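PDB 5JH8: probable chitinase from Chromobacterium violaceum, which probably binds chitin and, as a member of glycosyl hydrolase family 18, probably cleaves its beta-1,4-linked N-acetylglucosamine chains. Local coordinates for residues Tyr161-Leu166 with Asp171-Met176. Sequence-based numbering, arbitrary orientation.
Sequences YDLRAL and DYLQIM. With HIS (histidine), chain F.
In the TIM barrel of family 18 glycosyl hydrolases, Leu173 on barrel strand 172-176 points its side chain at the helix 163-169 that precedes it, touching Leu163 and Leu166. The two methyls of Leu173 share the work: CD1 lies 4.0 Å from Leu163 CG and also rests against the carbonyl oxygen of Leu163, while CD2 reaches Leu166 CB at 4.0 Å and Leu166 C at 3.9 Å. With CG opposite the carbonyl carbon about chi1 (-55°), the Leu173 fork spans residues one helical turn apart. No hydrogen bond crosses the interface; its three touching residues are all buried. Beyond this trio, Leu163 continues onto Tyr202 and Ala203 of helix 193-206, and Leu166 onto Phe123 and Ile127 of helix 120-135, so the leucines merge into the layer between barrel and helices. The helix begins at its N-cap, Asp162, whose OD1 accepts from Ala165 N at 3.2 Å, the N-H coming from above the carboxylate plane. Along the strand, Gln174 turns to the bound histidine, its OE1 3.7 Å from the ligand's CE1; Ser144 holds that oxygen, and Ser295 and Tyr178 bond NE2. Met176, a selenomethionine, belongs to the same pocket. One strand thus serves two environments, a leucine facing the helical shell and pocket residues lining the ligand site, the division of labour characteristic of a TIM barrel.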
# COMPACT_ATOMS: atom_id res chain seq x y z
N TYR A 161 12.75 9.17 -2.15
CA TYR A 161 11.41 9.65 -1.82
C TYR A 161 11.51 10.88 -0.92
O TYR A 161 11.83 10.78 0.28
CB TYR A 161 10.59 8.55 -1.17
CG TYR A 161 10.47 7.34 -2.05
CD1 TYR A 161 9.47 7.26 -3.01
CD2 TYR A 161 11.38 6.30 -1.97
CE1 TYR A 161 9.35 6.17 -3.84
CE2 TYR A 161 11.29 5.20 -2.80
CZ TYR A 161 10.27 5.13 -3.74
OH TYR A 161 10.21 4.02 -4.55
N ASP A 162 11.27 12.05 -1.50
CA ASP A 162 11.29 13.33 -0.79
C ASP A 162 9.84 13.63 -0.44
O ASP A 162 9.07 14.14 -1.26
CB ASP A 162 11.87 14.39 -1.72
CG ASP A 162 11.92 15.78 -1.11
OD1 ASP A 162 11.24 16.06 -0.09
OD2 ASP A 162 12.66 16.61 -1.68
N LEU A 163 9.42 13.25 0.77
CA LEU A 163 8.00 13.35 1.11
C LEU A 163 7.51 14.79 1.04
O LEU A 163 6.37 15.04 0.61
CB LEU A 163 7.71 12.79 2.50
CG LEU A 163 7.37 11.30 2.56
CD1 LEU A 163 8.49 10.41 2.11
CD2 LEU A 163 6.93 10.92 3.96
N ARG A 164 8.32 15.74 1.50
CA ARG A 164 7.90 17.13 1.42
C ARG A 164 7.54 17.53 -0.01
O ARG A 164 6.48 18.12 -0.25
CB ARG A 164 8.99 18.04 1.99
CG ARG A 164 8.55 19.46 2.26
CD ARG A 164 9.65 20.29 2.95
NE ARG A 164 9.82 19.97 4.37
CZ ARG A 164 9.12 20.52 5.36
NH1 ARG A 164 8.20 21.45 5.11
NH2 ARG A 164 9.34 20.14 6.61
N ALA A 165 8.40 17.19 -0.97
CA ALA A 165 8.14 17.56 -2.36
C ALA A 165 6.97 16.77 -2.93
O ALA A 165 6.09 17.32 -3.61
CB ALA A 165 9.39 17.34 -3.22
N LEU A 166 6.93 15.47 -2.67
CA LEU A 166 5.89 14.63 -3.24
C LEU A 166 4.53 15.03 -2.69
O LEU A 166 3.53 15.09 -3.42
CB LEU A 166 6.18 13.16 -2.92
CG LEU A 166 7.46 12.56 -3.53
CD1 LEU A 166 7.80 11.19 -2.96
CD2 LEU A 166 7.33 12.48 -5.04
N ASP A 171 -2.36 14.70 -4.34
CA ASP A 171 -3.52 14.80 -3.47
C ASP A 171 -3.34 13.96 -2.21
O ASP A 171 -3.76 14.38 -1.12
CB ASP A 171 -4.79 14.38 -4.21
CG ASP A 171 -5.08 15.30 -5.34
OD1 ASP A 171 -5.73 16.32 -5.08
OD2 ASP A 171 -4.61 15.03 -6.46
N TYR A 172 -2.71 12.79 -2.34
CA TYR A 172 -2.43 11.93 -1.20
C TYR A 172 -1.10 11.23 -1.41
O TYR A 172 -0.75 10.86 -2.54
CB TYR A 172 -3.47 10.83 -1.04
CG TYR A 172 -4.87 11.30 -0.78
CD1 TYR A 172 -5.30 11.56 0.52
CD2 TYR A 172 -5.78 11.49 -1.83
CE1 TYR A 172 -6.59 11.98 0.78
CE2 TYR A 172 -7.05 11.91 -1.59
CZ TYR A 172 -7.46 12.15 -0.28
OH TYR A 172 -8.76 12.56 -0.04
N LEU A 173 -0.39 11.01 -0.31
CA LEU A 173 0.65 10.00 -0.24
C LEU A 173 0.07 8.79 0.46
O LEU A 173 -0.48 8.90 1.56
CB LEU A 173 1.90 10.45 0.52
CG LEU A 173 2.54 11.74 0.01
CD1 LEU A 173 3.84 12.01 0.72
CD2 LEU A 173 2.77 11.71 -1.51
N GLN A 174 0.18 7.63 -0.20
CA GLN A 174 -0.23 6.35 0.38
C GLN A 174 1.02 5.80 1.06
O GLN A 174 1.92 5.29 0.39
CB GLN A 174 -0.81 5.44 -0.70
CG GLN A 174 -1.42 4.16 -0.16
CD GLN A 174 -0.50 2.95 -0.20
OE1 GLN A 174 0.30 2.76 -1.11
NE2 GLN A 174 -0.67 2.09 0.78
N ILE A 175 1.09 5.95 2.38
CA ILE A 175 2.27 5.53 3.12
C ILE A 175 2.18 4.04 3.38
O ILE A 175 1.29 3.59 4.13
CB ILE A 175 2.42 6.32 4.42
CG1 ILE A 175 2.68 7.79 4.11
CG2 ILE A 175 3.55 5.70 5.27
CD1 ILE A 175 2.98 8.63 5.31
N MSE A 176 3.09 3.28 2.80
CA MSE A 176 3.03 1.82 2.85
C MSE A 176 3.59 1.35 4.19
O MSE A 176 4.69 0.76 4.27
CB MSE A 176 3.82 1.23 1.68
CG MSE A 176 3.22 1.61 0.36
SE MSE A 176 4.32 1.12 -1.17
CE MSE A 176 4.78 -0.68 -0.62
N HIS F . 3.77 -4.99 -2.56
CA HIS F . 2.94 -4.75 -3.74
C HIS F . 3.45 -5.57 -4.91
O HIS F . 4.62 -5.98 -4.96
CB HIS F . 2.93 -3.26 -4.09
CG HIS F . 2.17 -2.41 -3.10
ND1 HIS F . 1.73 -1.14 -3.40
CD2 HIS F . 1.78 -2.65 -1.83
CE1 HIS F . 1.10 -0.64 -2.36
NE2 HIS F . 1.13 -1.53 -1.38
OXT HIS F . 2.69 -5.86 -5.84